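Local coordinates for protein borrelidin polyketide synthase, type I (Streptomyces parvulus, PDB 6OBT) that probably dehydrates a beta-hydroxyacyl intermediate carried on the polyketide synthase, as the dehydratase domain of a module in the borrelidin pathway, at residues Asp117-Arg122 and Ser140-Gly145; Ser109-Gly114 and Val148-Gly153; Glu163-Trp168 and Gln283-Ser288; Gly206-Ala211 and Arg272-Pro277. All blocks are in the same frame, centred on the assembly; numbering follows the deposited sequence.

Contact 1: Asp117-Arg122 and Ser140-Gly145; sequences DTVQVR and SRRDDG
Gln120 lies alongside Arg141, the two side chains pointing the same way, with its amide nearly coplanar with the guanidinium (planes 17° apart). Gln120 OE1 takes Arg141 NH2 on a lone pair at 2.8 Å and Arg141 NE more weakly at 3.2 Å, so one carbonyl oxygen meets two N-H groups at the guanidinium edge. The Arg141 chain runs straight to CD and then bends at chi3 (73°), which turns its head back toward Gln120; glutamine suits the place by offering a neutral acceptor on an extended arm. Arg141 NH2 also forms a salt bridge with Asp50 of the second subunit, so Gln120 probably helps to orient a group of the dimer interface. Beneath this pair runs the antiparallel hairpin of strands 119-127 and 134-142, part of the N-terminal half of the double hot-dog fold known for polyketide dehydratases. Gln120 and Arg141 form a hydrogen-bonded pair in it, Gln120 N to Arg141 O and Arg141 N to Gln120 O both measuring 2.9 Å. Val119 and Ser140 occupy the other face, where Val119 CG1 presses unusually close to Ser140 CB at 3.4 Å; the small serine fits here, and its hydroxyl bonds to His150. Further along, the extended Arg142 passes Val119 CG2 and sets NH1 2.8 Å from Asp117 OD2 in a salt bridge, while Gly114 N also bonds to that carboxylate oxygen.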
loop_
_atom_site.group_PDB
_atom_site.type_symbol
_atom_site.label_atom_id
_atom_site.label_comp_id
_atom_site.label_asym_id
_atom_site.label_seq_id
_atom_site.Cartn_x
_atom_site.Cartn_y
_atom_site.Cartn_z
ATOM N N ASP A 117 8.946 1.041 -20.933
ATOM C CA ASP A 117 7.815 0.918 -20.029
ATOM C C ASP A 117 8.260 0.819 -18.576
ATOM O O ASP A 117 9.298 0.240 -18.253
ATOM C CB ASP A 117 6.975 -0.311 -20.389
ATOM C CG ASP A 117 6.100 -0.086 -21.607
ATOM O OD1 ASP A 117 5.975 1.077 -22.053
ATOM O OD2 ASP A 117 5.533 -1.074 -22.115
ATOM N N THR A 118 7.460 1.412 -17.699
ATOM C CA THR A 118 7.527 1.154 -16.270
ATOM C C THR A 118 6.128 0.777 -15.812
ATOM O O THR A 118 5.138 1.355 -16.272
ATOM C CB THR A 118 8.062 2.372 -15.513
ATOM O OG1 THR A 118 8.242 2.024 -14.140
ATOM C CG2 THR A 118 7.104 3.551 -15.627
ATOM N N VAL A 119 6.027 -0.234 -14.964
ATOM C CA VAL A 119 4.725 -0.775 -14.605
ATOM C C VAL A 119 4.663 -0.966 -13.098
ATOM O O VAL A 119 5.578 -1.552 -12.508
ATOM C CB VAL A 119 4.455 -2.106 -15.335
ATOM C CG1 VAL A 119 3.089 -2.608 -15.010
ATOM C CG2 VAL A 119 4.579 -1.920 -16.827
ATOM N N GLN A 120 3.587 -0.477 -12.475
ATOM C CA GLN A 120 3.312 -0.791 -11.080
ATOM C C GLN A 120 2.687 -2.181 -10.989
ATOM O O GLN A 120 1.808 -2.531 -11.776
ATOM C CB GLN A 120 2.375 0.254 -10.461
ATOM C CG GLN A 120 2.973 1.650 -10.371
ATOM C CD GLN A 120 1.954 2.674 -9.908
ATOM O OE1 GLN A 120 0.813 2.680 -10.370
ATOM N NE2 GLN A 120 2.361 3.539 -8.982
ATOM N N VAL A 121 3.129 -2.970 -10.021
ATOM C CA VAL A 121 2.585 -4.305 -9.836
ATOM C C VAL A 121 2.014 -4.427 -8.432
ATOM O O VAL A 121 2.498 -3.802 -7.484
ATOM C CB VAL A 121 3.657 -5.387 -10.115
ATOM C CG1 VAL A 121 4.168 -5.231 -11.534
ATOM C CG2 VAL A 121 4.814 -5.262 -9.153
ATOM N N ARG A 122 0.947 -5.217 -8.310
ATOM C CA ARG A 122 0.339 -5.518 -7.018
ATOM C C ARG A 122 0.109 -7.018 -6.879
ATOM O O ARG A 122 -0.322 -7.675 -7.827
ATOM C CB ARG A 122 -0.999 -4.817 -6.852
ATOM C CG ARG A 122 -0.940 -3.326 -7.062
ATOM C CD ARG A 122 -0.244 -2.644 -5.885
ATOM N NE ARG A 122 -0.383 -1.194 -5.959
ATOM C CZ ARG A 122 0.554 -0.373 -6.420
ATOM N NH1 ARG A 122 1.713 -0.860 -6.858
ATOM N NH2 ARG A 122 0.331 0.941 -6.448
ATOM N N SER A 140 -1.281 -5.250 -12.730
ATOM C CA SER A 140 -0.286 -4.274 -13.131
ATOM C C SER A 140 -0.992 -3.052 -13.681
ATOM O O SER A 140 -2.176 -3.100 -14.026
ATOM C CB SER A 140 0.683 -4.848 -14.156
ATOM O OG SER A 140 0.160 -4.720 -15.468
ATOM N N ARG A 141 -0.253 -1.944 -13.725
ATOM C CA ARG A 141 -0.774 -0.705 -14.276
ATOM C C ARG A 141 0.376 0.108 -14.845
ATOM O O ARG A 141 1.361 0.372 -14.146
ATOM C CB ARG A 141 -1.520 0.108 -13.220
ATOM C CG ARG A 141 -2.203 1.332 -13.802
ATOM C CD ARG A 141 -2.957 2.071 -12.739
ATOM N NE ARG A 141 -2.046 2.774 -11.846
ATOM C CZ ARG A 141 -2.439 3.615 -10.893
ATOM N NH1 ARG A 141 -3.732 3.852 -10.708
ATOM N NH2 ARG A 141 -1.538 4.214 -10.126
ATOM N N ARG A 142 0.247 0.483 -16.113
ATOM C CA ARG A 142 1.105 1.481 -16.732
ATOM C C ARG A 142 0.555 2.873 -16.445
ATOM O O ARG A 142 -0.609 3.039 -16.073
ATOM C CB ARG A 142 1.214 1.249 -18.239
ATOM C CG ARG A 142 1.416 -0.198 -18.599
ATOM C CD ARG A 142 1.742 -0.385 -20.069
ATOM N NE ARG A 142 1.675 -1.799 -20.424
ATOM C CZ ARG A 142 2.713 -2.631 -20.400
ATOM N NH1 ARG A 142 3.918 -2.193 -20.056
ATOM N NH2 ARG A 142 2.546 -3.903 -20.733
ATOM N N ASP A 143 1.418 3.874 -16.618
ATOM C CA ASP A 143 1.113 5.228 -16.161
ATOM C C ASP A 143 -0.197 5.742 -16.754
ATOM O O ASP A 143 -1.164 6.005 -16.028
ATOM C CB ASP A 143 2.283 6.151 -16.500
ATOM C CG ASP A 143 3.602 5.633 -15.949
ATOM O OD1 ASP A 143 4.192 6.317 -15.086
ATOM O OD2 ASP A 143 4.037 4.531 -16.365
ATOM N N ASP A 144 -0.255 5.884 -18.077
ATOM C CA ASP A 144 -1.499 6.262 -18.750
ATOM C C ASP A 144 -2.265 4.983 -19.070
ATOM O O ASP A 144 -2.289 4.499 -20.204
ATOM C CB ASP A 144 -1.210 7.080 -20.003
ATOM C CG ASP A 144 -1.120 8.574 -19.725
ATOM O OD1 ASP A 144 -2.146 9.275 -19.873
ATOM O OD2 ASP A 144 -0.022 9.049 -19.366
ATOM N N GLY A 145 -2.897 4.419 -18.044
ATOM C CA GLY A 145 -3.586 3.154 -18.223
ATOM C C GLY A 145 -4.378 2.767 -16.992
ATOM O O GLY A 145 -4.361 3.454 -15.964
#

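Contact 2: Ser109-Gly114 and Val148-Gly153; sequences SPLVLG and VTHAEG
His150 starts its contact at CB, 3.7 Å from Ser109 O, and draws closer to that carbonyl toward the ring. His150 ND1 makes a nearly straight hydrogen bond to Ser109 O, 2.8 Å long with an N-H...O angle of 171°. The oxygen lies in the imidazole plane, although the nitrogen stands well above the carbonyl plane. Next, His150 CE1 has Pro110 O near the ring plane at 3.5 Å. Leu111 covers one face: its CB makes a CH-pi contact 4.0 Å from the ring centroid, and its CD1 comes 3.6 Å from His150 NE2. With CG of Leu111 anti to the backbone N (chi1 -177°), the branched end extends past the rim of the ring. NE2, the far end, is hydrogen-bonded to Ser140 OG, so histidine serves here as a flat group with polar atoms on two sides of its edge. The residue sits in a classic beta bulge, His150 and Ala151 both facing Met138, on strand 148-156 of the N-terminal hot-dog half, and its ring meets Trp86 with planes almost parallel. A water donates to both Ser109 O and His150 O, joining loop to strand. Elsewhere on the loop, Ser109 CB touches Val148 CG1 at 3.8 Å.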
loop_
_atom_site.group_PDB
_atom_site.type_symbol
_atom_site.label_atom_id
_atom_site.label_comp_id
_atom_site.label_asym_id
_atom_site.label_seq_id
_atom_site.Cartn_x
_atom_site.Cartn_y
_atom_site.Cartn_z
ATOM N N SER A 109 -4.372 -12.152 -18.598
ATOM C CA SER A 109 -3.701 -11.340 -19.600
ATOM C C SER A 109 -2.191 -11.389 -19.387
ATOM O O SER A 109 -1.729 -11.340 -18.242
ATOM C CB SER A 109 -4.179 -9.888 -19.505
ATOM O OG SER A 109 -5.592 -9.826 -19.456
ATOM N N PRO A 110 -1.402 -11.448 -20.451
ATOM C CA PRO A 110 0.051 -11.384 -20.290
ATOM C C PRO A 110 0.503 -9.955 -20.023
ATOM O O PRO A 110 -0.225 -8.983 -20.252
ATOM C CB PRO A 110 0.573 -11.895 -21.639
ATOM C CG PRO A 110 -0.487 -11.449 -22.614
ATOM C CD PRO A 110 -1.806 -11.494 -21.871
ATOM N N LEU A 111 1.722 -9.833 -19.506
ATOM C CA LEU A 111 2.318 -8.519 -19.254
ATOM C C LEU A 111 3.462 -8.295 -20.241
ATOM O O LEU A 111 4.490 -8.972 -20.170
ATOM C CB LEU A 111 2.808 -8.407 -17.814
ATOM C CG LEU A 111 3.378 -7.021 -17.509
ATOM C CD1 LEU A 111 2.292 -5.981 -17.722
ATOM C CD2 LEU A 111 3.912 -6.958 -16.092
ATOM N N VAL A 112 3.298 -7.330 -21.141
ATOM C CA VAL A 112 4.314 -7.008 -22.143
ATOM C C VAL A 112 5.120 -5.816 -21.650
ATOM O O VAL A 112 4.560 -4.750 -21.360
ATOM C CB VAL A 112 3.694 -6.708 -23.516
ATOM C CG1 VAL A 112 4.784 -6.534 -24.577
ATOM C CG2 VAL A 112 2.715 -7.795 -23.919
ATOM N N LEU A 113 6.437 -5.974 -21.581
ATOM C CA LEU A 113 7.325 -4.909 -21.140
ATOM C C LEU A 113 7.940 -4.237 -22.360
ATOM O O LEU A 113 8.693 -4.867 -23.111
ATOM C CB LEU A 113 8.408 -5.442 -20.205
ATOM C CG LEU A 113 7.898 -5.960 -18.857
ATOM C CD1 LEU A 113 8.980 -6.722 -18.105
ATOM C CD2 LEU A 113 7.358 -4.811 -18.022
ATOM N N GLY A 114 7.606 -2.967 -22.565
ATOM C CA GLY A 114 8.285 -2.199 -23.582
ATOM C C GLY A 114 9.683 -1.825 -23.141
ATOM O O GLY A 114 10.041 -1.956 -21.968
ATOM N N VAL A 148 -4.783 -4.075 -14.839
ATOM C CA VAL A 148 -4.931 -5.285 -15.645
ATOM C C VAL A 148 -4.690 -6.468 -14.728
ATOM O O VAL A 148 -3.712 -6.476 -13.975
ATOM C CB VAL A 148 -3.952 -5.335 -16.838
ATOM C CG1 VAL A 148 -4.077 -6.674 -17.565
ATOM C CG2 VAL A 148 -4.215 -4.193 -17.800
ATOM N N THR A 149 -5.578 -7.457 -14.779
ATOM C CA THR A 149 -5.439 -8.643 -13.937
ATOM C C THR A 149 -4.639 -9.704 -14.690
ATOM O O THR A 149 -5.020 -10.118 -15.793
ATOM C CB THR A 149 -6.805 -9.194 -13.526
ATOM O OG1 THR A 149 -7.605 -8.150 -12.951
ATOM C CG2 THR A 149 -6.641 -10.354 -12.518
ATOM N N HIS A 150 -3.534 -10.140 -14.093
ATOM C CA HIS A 150 -2.655 -11.102 -14.728
ATOM C C HIS A 150 -2.796 -12.501 -14.155
ATOM O O HIS A 150 -2.411 -13.459 -14.827
ATOM C CB HIS A 150 -1.192 -10.645 -14.608
ATOM C CG HIS A 150 -0.923 -9.347 -15.295
ATOM N ND1 HIS A 150 -1.012 -9.201 -16.664
ATOM C CD2 HIS A 150 -0.616 -8.124 -14.802
ATOM C CE1 HIS A 150 -0.759 -7.942 -16.988
ATOM N NE2 HIS A 150 -0.518 -7.269 -15.873
ATOM N N ALA A 151 -3.351 -12.643 -12.952
ATOM C CA ALA A 151 -3.515 -13.971 -12.365
ATOM C C ALA A 151 -4.466 -13.892 -11.178
ATOM O O ALA A 151 -4.540 -12.867 -10.491
ATOM C CB ALA A 151 -2.175 -14.562 -11.924
ATOM N N GLU A 152 -5.194 -14.988 -10.950
ATOM C CA GLU A 152 -6.065 -15.125 -9.792
ATOM C C GLU A 152 -5.931 -16.544 -9.266
ATOM O O GLU A 152 -5.690 -17.479 -10.036
ATOM C CB GLU A 152 -7.530 -14.809 -10.127
ATOM C CG GLU A 152 -7.753 -13.332 -10.510
ATOM C CD GLU A 152 -9.213 -12.963 -10.681
ATOM O OE1 GLU A 152 -9.671 -12.862 -11.837
ATOM O OE2 GLU A 152 -9.901 -12.757 -9.661
ATOM N N GLY A 153 -6.060 -16.698 -7.956
ATOM C CA GLY A 153 -5.893 -18.024 -7.399
ATOM C C GLY A 153 -6.200 -18.086 -5.920
ATOM O O GLY A 153 -6.779 -17.164 -5.337
HETATM O O HOH W 1 -0.740 -13.569 -17.107
#

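Contact 3: Glu163-Trp168 and Gln283-Ser288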
loop_
_atom_site.group_PDB
_atom_site.type_symbol
_atom_site.label_atom_id
_atom_site.label_comp_id
_atom_site.label_asym_id
_atom_site.label_seq_id
_atom_site.Cartn_x
_atom_site.Cartn_y
_atom_site.Cartn_z
ATOM N N GLU A 163 8.747 -36.431 -2.431
ATOM C CA GLU A 163 9.419 -37.711 -2.334
ATOM C C GLU A 163 10.915 -37.527 -2.526
ATOM O O GLU A 163 11.362 -36.509 -3.067
ATOM C CB GLU A 163 8.848 -38.693 -3.364
ATOM C CG GLU A 163 9.303 -38.487 -4.785
ATOM C CD GLU A 163 8.477 -39.306 -5.762
ATOM O OE1 GLU A 163 7.426 -39.832 -5.335
ATOM O OE2 GLU A 163 8.866 -39.416 -6.951
ATOM N N PRO A 164 11.727 -38.465 -2.049
ATOM C CA PRO A 164 13.177 -38.337 -2.199
ATOM C C PRO A 164 13.626 -38.708 -3.608
ATOM O O PRO A 164 12.864 -39.224 -4.425
ATOM C CB PRO A 164 13.724 -39.331 -1.170
ATOM C CG PRO A 164 12.666 -40.383 -1.073
ATOM C CD PRO A 164 11.347 -39.699 -1.337
ATOM N N LEU A 165 14.902 -38.440 -3.868
ATOM C CA LEU A 165 15.557 -38.752 -5.134
ATOM C C LEU A 165 16.544 -39.887 -4.889
ATOM O O LEU A 165 17.663 -39.642 -4.413
ATOM C CB LEU A 165 16.278 -37.516 -5.681
ATOM C CG LEU A 165 16.603 -37.488 -7.175
ATOM C CD1 LEU A 165 15.390 -37.874 -8.005
ATOM C CD2 LEU A 165 17.123 -36.125 -7.572
ATOM N N PRO A 166 16.179 -41.140 -5.173
ATOM C CA PRO A 166 17.033 -42.263 -4.744
ATOM C C PRO A 166 18.265 -42.492 -5.616
ATOM O O PRO A 166 19.235 -43.094 -5.133
ATOM C CB PRO A 166 16.073 -43.462 -4.797
ATOM C CG PRO A 166 14.679 -42.860 -4.859
ATOM C CD PRO A 166 14.863 -41.600 -5.640
ATOM N N GLU A 167 18.247 -42.086 -6.887
ATOM C CA GLU A 167 19.423 -42.169 -7.756
ATOM C C GLU A 167 19.286 -41.144 -8.876
ATOM O O GLU A 167 18.176 -40.747 -9.246
ATOM C CB GLU A 167 19.624 -43.575 -8.346
ATOM C CG GLU A 167 18.539 -44.059 -9.303
ATOM C CD GLU A 167 17.373 -44.701 -8.582
ATOM O OE1 GLU A 167 16.817 -44.064 -7.670
ATOM O OE2 GLU A 167 17.027 -45.855 -8.919
ATOM N N TRP A 168 20.437 -40.719 -9.414
ATOM C CA TRP A 168 20.444 -39.752 -10.519
ATOM C C TRP A 168 21.560 -40.046 -11.520
ATOM O O TRP A 168 22.729 -40.197 -11.115
ATOM C CB TRP A 168 20.595 -38.331 -9.995
ATOM C CG TRP A 168 20.406 -37.302 -11.085
ATOM C CD1 TRP A 168 21.380 -36.617 -11.746
ATOM C CD2 TRP A 168 19.161 -36.866 -11.632
ATOM N NE1 TRP A 168 20.815 -35.763 -12.675
ATOM C CE2 TRP A 168 19.453 -35.906 -12.629
ATOM C CE3 TRP A 168 17.826 -37.198 -11.385
ATOM C CZ2 TRP A 168 18.459 -35.265 -13.361
ATOM C CZ3 TRP A 168 16.836 -36.555 -12.121
ATOM C CH2 TRP A 168 17.161 -35.609 -13.098
ATOM N N GLN A 283 8.338 -32.528 -10.417
ATOM C CA GLN A 283 9.094 -32.607 -9.176
ATOM C C GLN A 283 10.485 -32.086 -9.481
ATOM O O GLN A 283 11.072 -32.444 -10.509
ATOM C CB GLN A 283 9.204 -34.054 -8.635
ATOM C CG GLN A 283 7.906 -34.750 -8.328
ATOM C CD GLN A 283 8.088 -36.240 -8.256
ATOM O OE1 GLN A 283 8.238 -36.795 -7.175
ATOM N NE2 GLN A 283 8.094 -36.900 -9.409
ATOM N N ALA A 284 11.016 -31.255 -8.597
ATOM C CA ALA A 284 12.391 -30.792 -8.736
ATOM C C ALA A 284 13.146 -30.953 -7.425
ATOM O O ALA A 284 12.605 -30.681 -6.351
ATOM C CB ALA A 284 12.453 -29.340 -9.176
ATOM N N TRP A 285 14.400 -31.401 -7.526
ATOM C CA TRP A 285 15.320 -31.539 -6.399
ATOM C C TRP A 285 16.569 -30.711 -6.683
ATOM O O TRP A 285 16.829 -30.338 -7.830
ATOM C CB TRP A 285 15.718 -33.009 -6.164
ATOM C CG TRP A 285 14.567 -33.946 -5.907
ATOM C CD1 TRP A 285 14.117 -34.365 -4.696
ATOM C CD2 TRP A 285 13.726 -34.577 -6.887
ATOM N NE1 TRP A 285 13.048 -35.218 -4.849
ATOM C CE2 TRP A 285 12.779 -35.351 -6.186
ATOM C CE3 TRP A 285 13.676 -34.554 -8.284
ATOM C CZ2 TRP A 285 11.809 -36.119 -6.834
ATOM C CZ3 TRP A 285 12.699 -35.306 -8.927
ATOM C CH2 TRP A 285 11.792 -36.090 -8.202
ATOM N N ASP A 286 17.353 -30.409 -5.645
ATOM C CA ASP A 286 18.652 -29.802 -5.916
ATOM C C ASP A 286 19.688 -30.876 -6.283
ATOM O O ASP A 286 19.391 -32.072 -6.354
ATOM C CB ASP A 286 19.114 -28.947 -4.736
ATOM C CG ASP A 286 19.397 -29.750 -3.475
ATOM O OD1 ASP A 286 19.373 -30.999 -3.494
ATOM O OD2 ASP A 286 19.625 -29.101 -2.428
ATOM N N GLU A 287 20.931 -30.434 -6.502
ATOM C CA GLU A 287 21.997 -31.329 -6.942
ATOM C C GLU A 287 22.287 -32.434 -5.930
ATOM O O GLU A 287 22.916 -33.434 -6.287
ATOM C CB GLU A 287 23.272 -30.527 -7.213
ATOM C CG GLU A 287 23.325 -29.879 -8.585
ATOM C CD GLU A 287 24.735 -29.517 -9.010
ATOM O OE1 GLU A 287 25.692 -29.922 -8.315
ATOM O OE2 GLU A 287 24.889 -28.826 -10.041
ATOM N N SER A 288 21.837 -32.285 -4.686
ATOM C CA SER A 288 22.037 -33.291 -3.657
ATOM C C SER A 288 20.777 -34.100 -3.377
ATOM O O SER A 288 20.740 -34.852 -2.398
ATOM C CB SER A 288 22.533 -32.627 -2.373
ATOM O OG SER A 288 21.739 -31.496 -2.068
#
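The indole of Trp285 carries Leu165 on one face and the backbone of Glu163 at its edge. Leu165 CD1 stands over the six-membered ring, 3.7 Å from its centroid and only 9° off the normal, a well-placed CH-pi contact. The second methyl, CD2 of Leu165, reaches back along the ring to Trp285 CB at 3.7 Å, so both branches of the leucine are used; with CG anti to the backbone N (chi1 -159°), the side chain extends across the indole. At the edge, Trp285 NE1 donates to Glu163 O over 2.8 Å. The bond is nearly straight (N-H...O 167°), and the oxygen lies in the indole plane. A tryptophan fits because one flat group can offer an apolar face to leucine and an N-H to a main-chain carbonyl, satisfying a polar atom of a buried side chain. The Glu163 chain continues past the ring, its CG 4.0 Å from Trp285 CZ2. Leu165 lies between Pro164 and Pro166, whose rings restrict the backbone on both sides of it. Leu165 and Trp168 also pack on Arg272 of the adjacent strand 270-276. The contact lies at the surface, where the long connection from strand 148-156 to strand 174-176 is pinned against strand 281-286. This is consistent with the double hot-dog fold of polyketide dehydratases, where this connection probably links the two halves.

Contact 4: Gly206-Ala211 and Arg272-Pro277; sequences GEDLVA and RVRIDP
Asp208 OD2 meets Arg274 NH1 at 2.6 Å in a salt bridge that is short but bent, with an N-H...O angle of 128°, so its hydrogen bond counts as weak. The oxygen lies at the guanidinium edge, near its plane, while the carboxylate itself is turned almost perpendicular (planes 80° apart). Val210 CG1 covers one face of the same guanidinium, 3.9 Å from Arg274 NE, running alongside the arginine chain. After two anti torsions that chain bends at chi3 (-81°), which lays the head over Val210 and directs NH1 to Asp208. On the opposite face of the strands, Leu209 and Ile275 lie side by side with CD2 of Leu209 and CD1 of Ile275 3.7 Å apart, a match of branched apolar chains. Behind these side chains stand the antiparallel strands 208-214 and 270-276. Leu209 and Ile275 form one hydrogen-bonded pair, with Ile275 N 2.8 Å from Leu209 O, and Ala211 and Val273 form another, with Val273 N 2.9 Å from Ala211 O. Val210 and Arg274 are the non-hydrogen-bonded pair between them. Farther out, Trp285 and Gln283 of the neighbouring strand touch Arg274, and Trp282 packs on Ile275. Asp208 also has an acidic neighbour: its OD1 lies 3.8 Å from Asp276 OD2, an oxygen that also accepts a bond from Gln278 N. Two carboxylates so close would be expected to disfavour each other's ionisation, whereas the positive charge of Arg274 on Asp208 OD2 and the backbone N-H of Gln278 on Asp276 OD2 should probably offset part of that cost.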
loop_
_atom_site.group_PDB
_atom_site.type_symbol
_atom_site.label_atom_id
_atom_site.label_comp_id
_atom_site.label_asym_id
_atom_site.label_seq_id
_atom_site.Cartn_x
_atom_site.Cartn_y
_atom_site.Cartn_z
ATOM N N GLY A 206 11.418 -44.008 -18.870
ATOM C CA GLY A 206 10.109 -44.610 -19.052
ATOM C C GLY A 206 9.218 -43.649 -19.813
ATOM O O GLY A 206 9.565 -43.183 -20.906
ATOM N N GLU A 207 8.067 -43.315 -19.231
ATOM C CA GLU A 207 7.161 -42.344 -19.833
ATOM C C GLU A 207 7.387 -40.933 -19.316
ATOM O O GLU A 207 6.680 -40.014 -19.741
ATOM C CB GLU A 207 5.700 -42.754 -19.597
ATOM C CG GLU A 207 5.124 -43.708 -20.657
ATOM C CD GLU A 207 4.539 -42.979 -21.862
ATOM O OE1 GLU A 207 5.311 -42.590 -22.766
ATOM O OE2 GLU A 207 3.302 -42.801 -21.909
ATOM N N ASP A 208 8.351 -40.742 -18.422
ATOM C CA ASP A 208 8.644 -39.435 -17.856
ATOM C C ASP A 208 9.853 -38.791 -18.523
ATOM O O ASP A 208 10.695 -39.449 -19.139
ATOM C CB ASP A 208 8.898 -39.529 -16.351
ATOM C CG ASP A 208 7.695 -40.006 -15.587
ATOM O OD1 ASP A 208 6.585 -40.004 -16.157
ATOM O OD2 ASP A 208 7.860 -40.380 -14.406
ATOM N N LEU A 209 9.923 -37.473 -18.367
ATOM C CA LEU A 209 11.062 -36.663 -18.762
ATOM C C LEU A 209 11.878 -36.290 -17.528
ATOM O O LEU A 209 11.308 -35.845 -16.525
ATOM C CB LEU A 209 10.546 -35.401 -19.451
ATOM C CG LEU A 209 11.483 -34.456 -20.169
ATOM C CD1 LEU A 209 11.709 -34.993 -21.564
ATOM C CD2 LEU A 209 10.811 -33.098 -20.201
ATOM N N VAL A 210 13.203 -36.466 -17.590
ATOM C CA VAL A 210 14.075 -35.955 -16.536
ATOM C C VAL A 210 15.159 -35.083 -17.154
ATOM O O VAL A 210 15.604 -35.314 -18.282
ATOM C CB VAL A 210 14.698 -37.063 -15.648
ATOM C CG1 VAL A 210 13.604 -37.843 -14.942
ATOM C CG2 VAL A 210 15.604 -38.009 -16.477
ATOM N N ALA A 211 15.576 -34.063 -16.400
ATOM C CA ALA A 211 16.473 -33.047 -16.925
ATOM C C ALA A 211 17.307 -32.435 -15.808
ATOM O O ALA A 211 16.855 -32.318 -14.662
ATOM C CB ALA A 211 15.692 -31.942 -17.648
ATOM N N ARG A 272 17.455 -30.849 -10.481
ATOM C CA ARG A 272 17.111 -32.109 -11.135
ATOM C C ARG A 272 15.592 -32.213 -11.178
ATOM O O ARG A 272 14.927 -32.032 -10.149
ATOM C CB ARG A 272 17.733 -33.290 -10.381
ATOM C CG ARG A 272 19.229 -33.179 -10.383
ATOM C CD ARG A 272 19.937 -34.127 -9.432
ATOM N NE ARG A 272 21.377 -34.018 -9.643
ATOM C CZ ARG A 272 22.277 -34.855 -9.140
ATOM N NH1 ARG A 272 23.568 -34.674 -9.392
ATOM N NH2 ARG A 272 21.888 -35.865 -8.382
ATOM N N VAL A 273 15.042 -32.433 -12.372
ATOM C CA VAL A 273 13.622 -32.238 -12.634
ATOM C C VAL A 273 13.033 -33.520 -13.204
ATOM O O VAL A 273 13.660 -34.183 -14.036
ATOM C CB VAL A 273 13.405 -31.047 -13.591
ATOM C CG1 VAL A 273 11.927 -30.784 -13.814
ATOM C CG2 VAL A 273 14.079 -29.800 -13.035
ATOM N N ARG A 274 11.831 -33.871 -12.753
ATOM C CA ARG A 274 11.102 -35.022 -13.276
ATOM C C ARG A 274 9.702 -34.578 -13.642
ATOM O O ARG A 274 8.971 -34.074 -12.783
ATOM C CB ARG A 274 11.025 -36.178 -12.265
ATOM C CG ARG A 274 10.118 -37.312 -12.804
ATOM C CD ARG A 274 10.123 -38.542 -11.910
ATOM N NE ARG A 274 11.289 -39.380 -12.157
ATOM C CZ ARG A 274 11.271 -40.515 -12.851
ATOM N NH1 ARG A 274 10.144 -40.954 -13.394
ATOM N NH2 ARG A 274 12.387 -41.218 -13.004
ATOM N N ILE A 275 9.331 -34.765 -14.909
ATOM C CA ILE A 275 8.047 -34.323 -15.445
ATOM C C ILE A 275 7.250 -35.556 -15.854
ATOM O O ILE A 275 7.765 -36.428 -16.565
ATOM C CB ILE A 275 8.230 -33.369 -16.645
ATOM C CG1 ILE A 275 9.160 -32.210 -16.269
ATOM C CG2 ILE A 275 6.874 -32.849 -17.148
ATOM C CD1 ILE A 275 9.331 -31.175 -17.372
ATOM N N ASP A 276 5.992 -35.616 -15.425
ATOM C CA ASP A 276 5.091 -36.726 -15.745
ATOM C C ASP A 276 3.894 -36.197 -16.523
ATOM O O ASP A 276 2.995 -35.581 -15.921
ATOM C CB ASP A 276 4.631 -37.433 -14.466
ATOM C CG ASP A 276 3.476 -38.425 -14.692
ATOM O OD1 ASP A 276 2.962 -38.961 -13.686
ATOM O OD2 ASP A 276 3.080 -38.691 -15.847
ATOM N N PRO A 277 3.807 -36.433 -17.833
ATOM C CA PRO A 277 2.658 -35.939 -18.606
ATOM C C PRO A 277 1.356 -36.702 -18.395
ATOM O O PRO A 277 0.346 -36.332 -19.003
ATOM C CB PRO A 277 3.141 -36.080 -20.061
ATOM C CG PRO A 277 4.635 -36.139 -19.973
ATOM C CD PRO A 277 4.903 -36.887 -18.703
#

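The four contacts form two groups on opposite sides of the chain's centre. Contacts 1 and 2, centres about 10 Å apart, lie on neighbouring strands, contact 1 on 134-142 and contact 2 on 148-156, and touch directly; contact 1 falls within the span of chain that contact 2 brings together. Contacts 3 and 4, centres about 12 Å apart, are related likewise, contact 4 on 270-276 and contact 3 on adjacent 281-286, with contact 4 inside the span of contact 3. Between the groups, centres lie about 29 to 40 Å apart and no atoms touch. The groups follow one another in sequence, in keeping with two successive hot-dog halves, and of the four only contact 1 reaches the second subunit.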